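Local coordinates for protein type-iv like pilin ttha1219 (Thermus thermophilus, PDB 5G23) that is a type IV pilin-like protein resembling type II secretion pseudopilins and probably takes part in DNA uptake during natural competence, at residues 190-201 with 215-226; 74-83 with 143-151. All coordinates share one frame; numbering follows the deposited sequence.

Interaction 1. Residues 190-201 with 215-226; sequences APAFTPGSTLSY and APNDGRLRAEKL
A190 N donates to G219 O at 2.9 Å, and from there the irregular loop 190-201 follows 221-226, the start of strand 221-230 at the outer edge of the four-stranded antiparallel sheet, without pairing with it as a strand. Farther along, the loop makes a type II turn, T194 to S197, that runs into a type I turn, G196 to L199, and this pair of turns closes round the carboxylate of E224. E224 OE1 receives G196 N on its syn lone pair, 2.7 Å away and almost straight at 176°. E224 OE2 takes two donors from T198: N at 2.9 Å, nearly in line with the C-O bond, and OG1 at 2.6 Å on the anti lone pair. Y179 on the adjacent strand 173-184 also bonds to OE1. A glutamine in place of E224 would probably leave one of these loop donors without its acceptor and loosen the turns. The F193 ring brings its edge to this carboxylate, CZ lying 3.7 Å from E224 CD with the two planes 79° apart, while R222 O sits over one face. L199 CD2 rests on L226 CB. Toward the other end R222 grips D218 end-on through NH1 and NH2. Waters fill in between loop and strand; one accepts from both F193 N and R222 NH1, at 2.9 Å from F193 N.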
loop_
_atom_site.group_PDB
_atom_site.type_symbol
_atom_site.label_atom_id
_atom_site.label_comp_id
_atom_site.label_asym_id
_atom_site.label_seq_id
_atom_site.Cartn_x
_atom_site.Cartn_y
_atom_site.Cartn_z
ATOM N N ALA B 190 -4.454 -16.740 22.988
ATOM C CA ALA B 190 -5.517 -15.737 22.926
ATOM C C ALA B 190 -6.812 -16.460 23.033
ATOM O O ALA B 190 -6.930 -17.644 22.686
ATOM C CB ALA B 190 -5.422 -14.994 21.613
ATOM N N PRO B 191 -7.826 -15.786 23.526
ATOM C CA PRO B 191 -9.116 -16.460 23.548
ATOM C C PRO B 191 -9.641 -16.779 22.153
ATOM O O PRO B 191 -9.284 -16.119 21.178
ATOM C CB PRO B 191 -10.032 -15.491 24.311
ATOM C CG PRO B 191 -9.327 -14.174 24.333
ATOM C CD PRO B 191 -7.876 -14.384 23.956
ATOM N N ALA B 192 -10.496 -17.776 22.074
ATOM C CA ALA B 192 -11.062 -18.254 20.812
ATOM C C ALA B 192 -11.801 -17.138 20.049
ATOM O O ALA B 192 -12.605 -16.354 20.625
ATOM C CB ALA B 192 -12.000 -19.414 21.084
ATOM N N PHE B 193 -11.474 -17.006 18.768
ATOM C CA PHE B 193 -11.994 -15.908 18.003
ATOM C C PHE B 193 -13.132 -16.432 17.114
ATOM O O PHE B 193 -13.076 -17.534 16.629
ATOM C CB PHE B 193 -10.869 -15.341 17.151
ATOM C CG PHE B 193 -11.255 -14.171 16.374
ATOM C CD1 PHE B 193 -11.379 -12.937 16.996
ATOM C CD2 PHE B 193 -11.504 -14.286 15.004
ATOM C CE1 PHE B 193 -11.741 -11.823 16.284
ATOM C CE2 PHE B 193 -11.864 -13.183 14.285
ATOM C CZ PHE B 193 -12.000 -11.949 14.909
ATOM N N THR B 194 -14.173 -15.608 16.980
ATOM C CA THR B 194 -15.300 -15.896 16.097
ATOM C C THR B 194 -15.238 -14.996 14.846
ATOM O O THR B 194 -15.522 -13.800 14.917
ATOM C CB THR B 194 -16.675 -15.697 16.791
ATOM O OG1 THR B 194 -16.720 -16.545 17.948
ATOM C CG2 THR B 194 -17.790 -16.123 15.844
ATOM N N PRO B 195 -14.866 -15.607 13.696
ATOM C CA PRO B 195 -14.792 -14.764 12.504
ATOM C C PRO B 195 -16.131 -14.113 12.240
ATOM O O PRO B 195 -17.149 -14.774 12.373
ATOM C CB PRO B 195 -14.433 -15.762 11.399
ATOM C CG PRO B 195 -13.572 -16.779 12.156
ATOM C CD PRO B 195 -14.380 -16.969 13.418
ATOM N N GLY B 196 -16.096 -12.861 11.803
ATOM C CA GLY B 196 -17.278 -12.055 11.573
ATOM C C GLY B 196 -17.660 -11.188 12.766
ATOM O O GLY B 196 -18.385 -10.214 12.611
ATOM N N SER B 197 -17.124 -11.495 13.940
ATOM C CA SER B 197 -17.553 -10.805 15.159
ATOM C C SER B 197 -17.124 -9.343 15.209
ATOM O O SER B 197 -17.750 -8.549 15.926
ATOM C CB SER B 197 -17.090 -11.555 16.390
ATOM O OG SER B 197 -15.701 -11.549 16.529
ATOM N N THR B 198 -16.084 -8.938 14.455
ATOM C CA THR B 198 -15.605 -7.594 14.519
ATOM C C THR B 198 -15.967 -6.751 13.299
ATOM O O THR B 198 -15.371 -5.668 13.099
ATOM C CB THR B 198 -14.063 -7.515 14.765
ATOM O OG1 THR B 198 -13.360 -7.940 13.610
ATOM C CG2 THR B 198 -13.653 -8.346 15.952
ATOM N N LEU B 199 -16.886 -7.231 12.445
ATOM C CA LEU B 199 -17.139 -6.533 11.202
ATOM C C LEU B 199 -18.318 -5.588 11.273
ATOM O O LEU B 199 -19.231 -5.817 12.065
ATOM C CB LEU B 199 -17.385 -7.562 10.070
ATOM C CG LEU B 199 -16.287 -8.631 9.927
ATOM C CD1 LEU B 199 -16.674 -9.513 8.744
ATOM C CD2 LEU B 199 -14.942 -7.934 9.767
ATOM N N SER B 200 -18.271 -4.548 10.485
ATOM C CA SER B 200 -19.420 -3.669 10.254
ATOM C C SER B 200 -19.811 -3.876 8.846
ATOM O O SER B 200 -19.066 -3.505 7.950
ATOM C CB SER B 200 -19.041 -2.193 10.378
ATOM O OG SER B 200 -18.675 -1.953 11.690
ATOM N N TYR B 201 -20.942 -4.488 8.611
ATOM C CA TYR B 201 -21.297 -4.825 7.244
ATOM C C TYR B 201 -22.061 -3.703 6.602
ATOM O O TYR B 201 -22.938 -3.097 7.211
ATOM C CB TYR B 201 -22.163 -6.079 7.222
ATOM C CG TYR B 201 -21.528 -7.313 7.703
ATOM C CD1 TYR B 201 -20.800 -8.139 6.853
ATOM C CD2 TYR B 201 -21.679 -7.726 9.044
ATOM C CE1 TYR B 201 -20.261 -9.344 7.299
ATOM C CE2 TYR B 201 -21.166 -8.917 9.484
ATOM C CZ TYR B 201 -20.447 -9.707 8.626
ATOM O OH TYR B 201 -19.931 -10.908 9.123
ATOM N N ALA B 215 -12.627 -20.993 13.409
ATOM C CA ALA B 215 -11.235 -20.804 13.821
ATOM C C ALA B 215 -10.775 -22.036 14.558
ATOM O O ALA B 215 -11.451 -22.468 15.514
ATOM C CB ALA B 215 -11.086 -19.529 14.622
ATOM N N PRO B 216 -9.700 -22.646 14.096
ATOM C CA PRO B 216 -9.245 -23.831 14.817
ATOM C C PRO B 216 -8.851 -23.462 16.269
ATOM O O PRO B 216 -8.477 -22.330 16.525
ATOM C CB PRO B 216 -8.054 -24.324 14.007
ATOM C CG PRO B 216 -7.752 -23.295 13.005
ATOM C CD PRO B 216 -8.861 -22.297 12.941
ATOM N N ASN B 217 -9.026 -24.405 17.172
ATOM C CA ASN B 217 -8.801 -24.219 18.599
ATOM C C ASN B 217 -7.315 -24.418 18.932
ATOM O O ASN B 217 -6.907 -25.415 19.527
ATOM C CB ASN B 217 -9.641 -25.248 19.356
ATOM C CG ASN B 217 -9.629 -25.048 20.851
ATOM O OD1 ASN B 217 -9.371 -23.962 21.361
ATOM N ND2 ASN B 217 -9.950 -26.110 21.565
ATOM N N ASP B 218 -6.508 -23.462 18.462
ATOM C CA ASP B 218 -5.077 -23.586 18.543
ATOM C C ASP B 218 -4.435 -22.459 19.354
ATOM O O ASP B 218 -3.183 -22.400 19.392
ATOM C CB ASP B 218 -4.510 -23.587 17.166
ATOM C CG ASP B 218 -4.838 -22.315 16.398
ATOM O OD1 ASP B 218 -5.337 -21.281 17.006
ATOM O OD2 ASP B 218 -4.710 -22.344 15.170
ATOM N N GLY B 219 -5.240 -21.652 20.070
ATOM C CA GLY B 219 -4.691 -20.616 20.958
ATOM C C GLY B 219 -4.085 -19.402 20.221
ATOM O O GLY B 219 -3.597 -18.459 20.837
ATOM N N ARG B 220 -4.047 -19.407 18.890
ATOM C CA ARG B 220 -3.399 -18.281 18.148
ATOM C C ARG B 220 -4.187 -16.985 18.244
ATOM O O ARG B 220 -5.426 -16.991 18.415
ATOM C CB ARG B 220 -3.186 -18.670 16.701
ATOM C CG ARG B 220 -2.087 -19.704 16.556
ATOM C CD ARG B 220 -2.045 -20.281 15.181
ATOM N NE ARG B 220 -1.602 -19.349 14.172
ATOM C CZ ARG B 220 -0.371 -19.252 13.666
ATOM N NH1 ARG B 220 0.622 -19.902 14.178
ATOM N NH2 ARG B 220 -0.137 -18.421 12.675
ATOM N N LEU B 221 -3.486 -15.865 18.142
ATOM C CA LEU B 221 -4.156 -14.566 18.041
ATOM C C LEU B 221 -4.714 -14.413 16.627
ATOM O O LEU B 221 -3.971 -14.582 15.664
ATOM C CB LEU B 221 -3.164 -13.442 18.308
ATOM C CG LEU B 221 -3.621 -11.993 18.355
ATOM C CD1 LEU B 221 -2.676 -11.096 19.134
ATOM C CD2 LEU B 221 -3.602 -11.469 16.946
ATOM N N ARG B 222 -5.975 -14.032 16.530
ATOM C CA ARG B 222 -6.644 -13.816 15.253
ATOM C C ARG B 222 -7.139 -12.406 15.112
ATOM O O ARG B 222 -7.534 -11.777 16.108
ATOM C CB ARG B 222 -7.780 -14.776 15.037
ATOM C CG ARG B 222 -7.297 -16.123 14.587
ATOM C CD ARG B 222 -8.387 -17.187 14.405
ATOM N NE ARG B 222 -7.641 -18.344 13.877
ATOM C CZ ARG B 222 -6.912 -19.207 14.596
ATOM N NH1 ARG B 222 -7.031 -19.304 15.919
ATOM N NH2 ARG B 222 -6.118 -20.070 13.978
ATOM N N ALA B 223 -7.038 -11.885 13.890
ATOM C CA ALA B 223 -7.612 -10.563 13.558
ATOM C C ALA B 223 -8.179 -10.643 12.129
ATOM O O ALA B 223 -7.738 -11.469 11.331
ATOM C CB ALA B 223 -6.578 -9.491 13.624
ATOM N N GLU B 224 -9.175 -9.834 11.883
ATOM C CA GLU B 224 -9.845 -9.822 10.573
ATOM C C GLU B 224 -10.122 -8.423 10.109
ATOM O O GLU B 224 -10.078 -7.456 10.881
ATOM C CB GLU B 224 -11.152 -10.618 10.641
ATOM C CG GLU B 224 -12.212 -9.893 11.523
ATOM C CD GLU B 224 -13.481 -10.661 11.753
ATOM O OE1 GLU B 224 -13.662 -11.795 11.211
ATOM O OE2 GLU B 224 -14.304 -10.145 12.570
ATOM N N LYS B 225 -10.370 -8.273 8.807
ATOM C CA LYS B 225 -10.675 -7.016 8.303
ATOM C C LYS B 225 -11.610 -7.177 7.100
ATOM O O LYS B 225 -11.356 -7.975 6.233
ATOM C CB LYS B 225 -9.446 -6.230 7.902
ATOM C CG LYS B 225 -9.790 -4.744 7.728
ATOM C CD LYS B 225 -8.566 -3.967 7.371
ATOM C CE LYS B 225 -8.895 -2.507 7.130
ATOM N NZ LYS B 225 -9.181 -1.844 8.427
ATOM N N LEU B 226 -12.687 -6.410 7.129
ATOM C CA LEU B 226 -13.596 -6.242 5.979
ATOM C C LEU B 226 -13.479 -4.812 5.476
ATOM O O LEU B 226 -13.602 -3.868 6.257
ATOM C CB LEU B 226 -15.036 -6.504 6.373
ATOM C CG LEU B 226 -16.133 -6.294 5.324
ATOM C CD1 LEU B 226 -16.047 -7.347 4.258
ATOM C CD2 LEU B 226 -17.494 -6.304 5.956
HETATM O O HOH W 1 -7.210 -18.454 19.892
HETATM O O HOH W 2 -7.817 -15.644 18.584
HETATM O O HOH W 3 -9.169 -18.375 17.778
HETATM O O HOH W 4 -10.332 -8.366 14.288
HETATM O O HOH W 5 -12.267 -6.087 11.942
#

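Interaction 2. Residues 74-83 with 143-151; sequences LSPSSQGDGV and EAFRVAYLE
D81 reaches segment 143-151 of strand 141-151 with both its backbone and its carboxylate. Its CG stands anti to the carbonyl carbon (chi1 -64°), which carries D81 OD2 down to V147 N, 2.8 Å away; the N-H arrives on the anti side of OD2, 20° out of the carboxylate plane. OD1 turns back to its own hairpin and accepts S77 N from above that plane, with R157 as a salt-bridge partner, so both oxygens are tied and the carboxylate is held against rotation. D81 N donates to F145 O at 3.2 Å, and R146 NH1 meets the same oxygen from the opposite face of its carbonyl plane. R146 can double back to the carbonyl just before it because its chain bends at chi2 (-68°); NH2 goes on to E211 O. The F145 ring turns an edge to the hairpin, CD2 lying 3.3 Å from D81 O, with V83 CG1 also near the ring plane. L74 splits its two methyls: CD2 meets V147 CG1 at 3.9 Å, the two side chains crossing at about a right angle, while CD1 comes obliquely to Y149 CD1. The hairpin of strands 69-75 and 82-88, from the seven-stranded sheet, thus lies on strand 141-151 of the four-stranded one; strand 104-112 touches F145 and V83, and strand 173-184 pairs alongside 141-151.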
loop_
_atom_site.group_PDB
_atom_site.type_symbol
_atom_site.label_atom_id
_atom_site.label_comp_id
_atom_site.label_asym_id
_atom_site.label_seq_id
_atom_site.Cartn_x
_atom_site.Cartn_y
_atom_site.Cartn_z
ATOM N N LEU B 74 -13.522 -12.355 -11.197
ATOM C CA LEU B 74 -13.585 -12.853 -9.824
ATOM C C LEU B 74 -13.702 -14.366 -9.830
ATOM O O LEU B 74 -14.544 -14.877 -10.557
ATOM C CB LEU B 74 -14.763 -12.283 -9.074
ATOM C CG LEU B 74 -14.715 -10.781 -9.010
ATOM C CD1 LEU B 74 -16.023 -10.236 -8.397
ATOM C CD2 LEU B 74 -13.560 -10.277 -8.189
ATOM N N SER B 75 -12.842 -15.033 -9.044
ATOM C CA SER B 75 -12.749 -16.523 -8.978
ATOM C C SER B 75 -12.819 -17.021 -7.545
ATOM O O SER B 75 -11.801 -17.356 -6.972
ATOM C CB SER B 75 -11.387 -16.978 -9.554
ATOM O OG SER B 75 -11.346 -16.528 -10.896
ATOM N N PRO B 76 -13.992 -16.957 -6.927
ATOM C CA PRO B 76 -14.109 -17.423 -5.564
ATOM C C PRO B 76 -13.964 -18.918 -5.490
ATOM O O PRO B 76 -14.264 -19.653 -6.456
ATOM C CB PRO B 76 -15.529 -17.022 -5.127
ATOM C CG PRO B 76 -16.276 -16.890 -6.431
ATOM C CD PRO B 76 -15.280 -16.505 -7.495
ATOM N N SER B 77 -13.441 -19.363 -4.375
ATOM C CA SER B 77 -13.286 -20.817 -4.163
ATOM C C SER B 77 -13.187 -21.094 -2.672
ATOM O O SER B 77 -12.845 -20.197 -1.873
ATOM C CB SER B 77 -12.041 -21.301 -4.899
ATOM O OG SER B 77 -10.853 -21.236 -4.082
ATOM N N SER B 78 -13.484 -22.336 -2.295
ATOM C CA SER B 78 -13.342 -22.763 -0.898
ATOM C C SER B 78 -11.952 -22.577 -0.365
ATOM O O SER B 78 -11.777 -22.441 0.826
ATOM C CB SER B 78 -13.736 -24.250 -0.763
ATOM O OG SER B 78 -15.139 -24.318 -0.762
ATOM N N GLN B 79 -10.961 -22.588 -1.266
ATOM C CA GLN B 79 -9.566 -22.426 -0.876
ATOM C C GLN B 79 -9.090 -20.960 -0.795
ATOM O O GLN B 79 -7.879 -20.736 -0.630
ATOM C CB GLN B 79 -8.645 -23.167 -1.864
ATOM C CG GLN B 79 -8.975 -24.636 -2.100
ATOM C CD GLN B 79 -8.765 -25.461 -0.863
ATOM O OE1 GLN B 79 -9.671 -25.562 -0.031
ATOM N NE2 GLN B 79 -7.566 -26.058 -0.710
ATOM N N GLY B 80 -9.977 -19.973 -0.989
ATOM C CA GLY B 80 -9.503 -18.619 -1.189
ATOM C C GLY B 80 -9.872 -18.027 -2.540
ATOM O O GLY B 80 -9.872 -18.691 -3.561
ATOM N N ASP B 81 -10.206 -16.771 -2.539
ATOM C CA ASP B 81 -10.663 -16.173 -3.725
ATOM C C ASP B 81 -9.532 -15.603 -4.515
ATOM O O ASP B 81 -8.469 -15.326 -3.935
ATOM C CB ASP B 81 -11.702 -15.126 -3.419
ATOM C CG ASP B 81 -12.968 -15.728 -2.774
ATOM O OD1 ASP B 81 -13.081 -17.009 -2.618
ATOM O OD2 ASP B 81 -13.847 -14.948 -2.430
ATOM N N GLY B 82 -9.751 -15.484 -5.805
ATOM C CA GLY B 82 -8.812 -14.823 -6.688
ATOM C C GLY B 82 -9.467 -13.672 -7.367
ATOM O O GLY B 82 -10.666 -13.716 -7.625
ATOM N N VAL B 83 -8.737 -12.602 -7.553
ATOM C CA VAL B 83 -9.283 -11.465 -8.268
ATOM C C VAL B 83 -8.246 -10.987 -9.289
ATOM O O VAL B 83 -7.050 -10.922 -8.966
ATOM C CB VAL B 83 -9.799 -10.359 -7.344
ATOM C CG1 VAL B 83 -8.794 -9.956 -6.338
ATOM C CG2 VAL B 83 -10.196 -9.142 -8.169
ATOM N N GLU B 143 -5.783 -17.091 6.766
ATOM C CA GLU B 143 -6.713 -18.231 6.879
ATOM C C GLU B 143 -7.940 -18.067 5.963
ATOM O O GLU B 143 -8.626 -19.043 5.672
ATOM C CB GLU B 143 -7.166 -18.393 8.290
ATOM C CG GLU B 143 -5.954 -18.785 9.142
ATOM C CD GLU B 143 -6.263 -18.964 10.598
ATOM O OE1 GLU B 143 -7.379 -18.631 11.076
ATOM O OE2 GLU B 143 -5.334 -19.396 11.275
ATOM N N ALA B 144 -8.200 -16.852 5.522
ATOM C CA ALA B 144 -9.323 -16.587 4.590
ATOM C C ALA B 144 -9.138 -15.316 3.828
ATOM O O ALA B 144 -8.698 -14.297 4.402
ATOM C CB ALA B 144 -10.654 -16.582 5.350
ATOM N N PHE B 145 -9.434 -15.368 2.530
ATOM C CA PHE B 145 -9.466 -14.216 1.646
ATOM C C PHE B 145 -10.727 -14.402 0.836
ATOM O O PHE B 145 -10.968 -15.442 0.264
ATOM C CB PHE B 145 -8.235 -14.054 0.719
ATOM C CG PHE B 145 -8.289 -12.895 -0.230
ATOM C CD1 PHE B 145 -8.532 -11.623 0.196
ATOM C CD2 PHE B 145 -8.024 -13.073 -1.596
ATOM C CE1 PHE B 145 -8.577 -10.544 -0.706
ATOM C CE2 PHE B 145 -8.070 -12.007 -2.532
ATOM C CZ PHE B 145 -8.300 -10.732 -2.059
ATOM N N ARG B 146 -11.608 -13.417 0.959
ATOM C CA ARG B 146 -12.954 -13.478 0.312
ATOM C C ARG B 146 -13.150 -12.192 -0.431
ATOM O O ARG B 146 -12.773 -11.069 0.055
ATOM C CB ARG B 146 -14.107 -13.648 1.327
ATOM C CG ARG B 146 -14.028 -14.869 2.179
ATOM C CD ARG B 146 -14.241 -16.136 1.340
ATOM N NE ARG B 146 -14.369 -17.259 2.261
ATOM C CZ ARG B 146 -13.360 -18.037 2.623
ATOM N NH1 ARG B 146 -12.128 -17.851 2.138
ATOM N NH2 ARG B 146 -13.562 -18.974 3.563
ATOM N N VAL B 147 -13.779 -12.268 -1.631
ATOM C CA VAL B 147 -14.160 -11.058 -2.365
ATOM C C VAL B 147 -15.609 -11.261 -2.840
ATOM O O VAL B 147 -15.903 -12.272 -3.448
ATOM C CB VAL B 147 -13.296 -10.856 -3.614
ATOM C CG1 VAL B 147 -13.658 -9.598 -4.356
ATOM C CG2 VAL B 147 -11.790 -10.819 -3.228
ATOM N N ALA B 148 -16.467 -10.324 -2.521
ATOM C CA ALA B 148 -17.835 -10.275 -3.007
ATOM C C ALA B 148 -18.002 -8.981 -3.818
ATOM O O ALA B 148 -17.141 -8.097 -3.763
ATOM C CB ALA B 148 -18.800 -10.252 -1.850
ATOM N N TYR B 149 -19.070 -8.908 -4.603
ATOM C CA TYR B 149 -19.309 -7.747 -5.394
ATOM C C TYR B 149 -20.771 -7.281 -5.297
ATOM O O TYR B 149 -21.700 -8.073 -5.076
ATOM C CB TYR B 149 -18.911 -7.992 -6.859
ATOM C CG TYR B 149 -19.726 -9.023 -7.572
ATOM C CD1 TYR B 149 -19.349 -10.346 -7.547
ATOM C CD2 TYR B 149 -20.816 -8.658 -8.428
ATOM C CE1 TYR B 149 -20.062 -11.293 -8.235
ATOM C CE2 TYR B 149 -21.496 -9.604 -9.149
ATOM C CZ TYR B 149 -21.078 -10.914 -9.050
ATOM O OH TYR B 149 -21.777 -11.873 -9.714
ATOM N N LEU B 150 -20.957 -5.990 -5.507
ATOM C CA LEU B 150 -22.268 -5.384 -5.374
ATOM C C LEU B 150 -22.786 -5.079 -6.760
ATOM O O LEU B 150 -22.172 -4.320 -7.522
ATOM C CB LEU B 150 -22.186 -4.106 -4.549
ATOM C CG LEU B 150 -23.488 -3.333 -4.318
ATOM C CD1 LEU B 150 -24.558 -4.206 -3.650
ATOM C CD2 LEU B 150 -23.206 -2.118 -3.487
ATOM N N GLU B 151 -23.887 -5.715 -7.144
ATOM C CA GLU B 151 -24.496 -5.498 -8.464
ATOM C C GLU B 151 -25.930 -5.041 -8.272
ATOM O O GLU B 151 -26.763 -5.781 -7.722
ATOM C CB GLU B 151 -24.521 -6.759 -9.305
ATOM C CG GLU B 151 -25.160 -6.547 -10.684
ATOM C CD GLU B 151 -25.428 -7.827 -11.423
ATOM O OE1 GLU B 151 -25.011 -8.897 -10.951
ATOM O OE2 GLU B 151 -26.062 -7.742 -12.505
#

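Both contacts reach the four-stranded sheet, but at different depths. Interaction 2 is buried, its centre about 7 Å from that of the chain, and joins that sheet to the seven-stranded one; interaction 1 is a surface contact centred about 19 Å out, where a loop borders the edge strand 221-230. Each relies on an acidic side chain gripping backbone N-H groups, yet in interaction 2 the carboxylate, between backbone N-H groups and an arginine, sits beside a layer of aliphatic and aromatic contacts, whereas that of interaction 1 holds a loop whose seam to the strand is filled partly by water. Their centres are about 18 Å apart, and a salt bridge from R222 NE to E143 OE1, 2.8 Å, ties the two together directly.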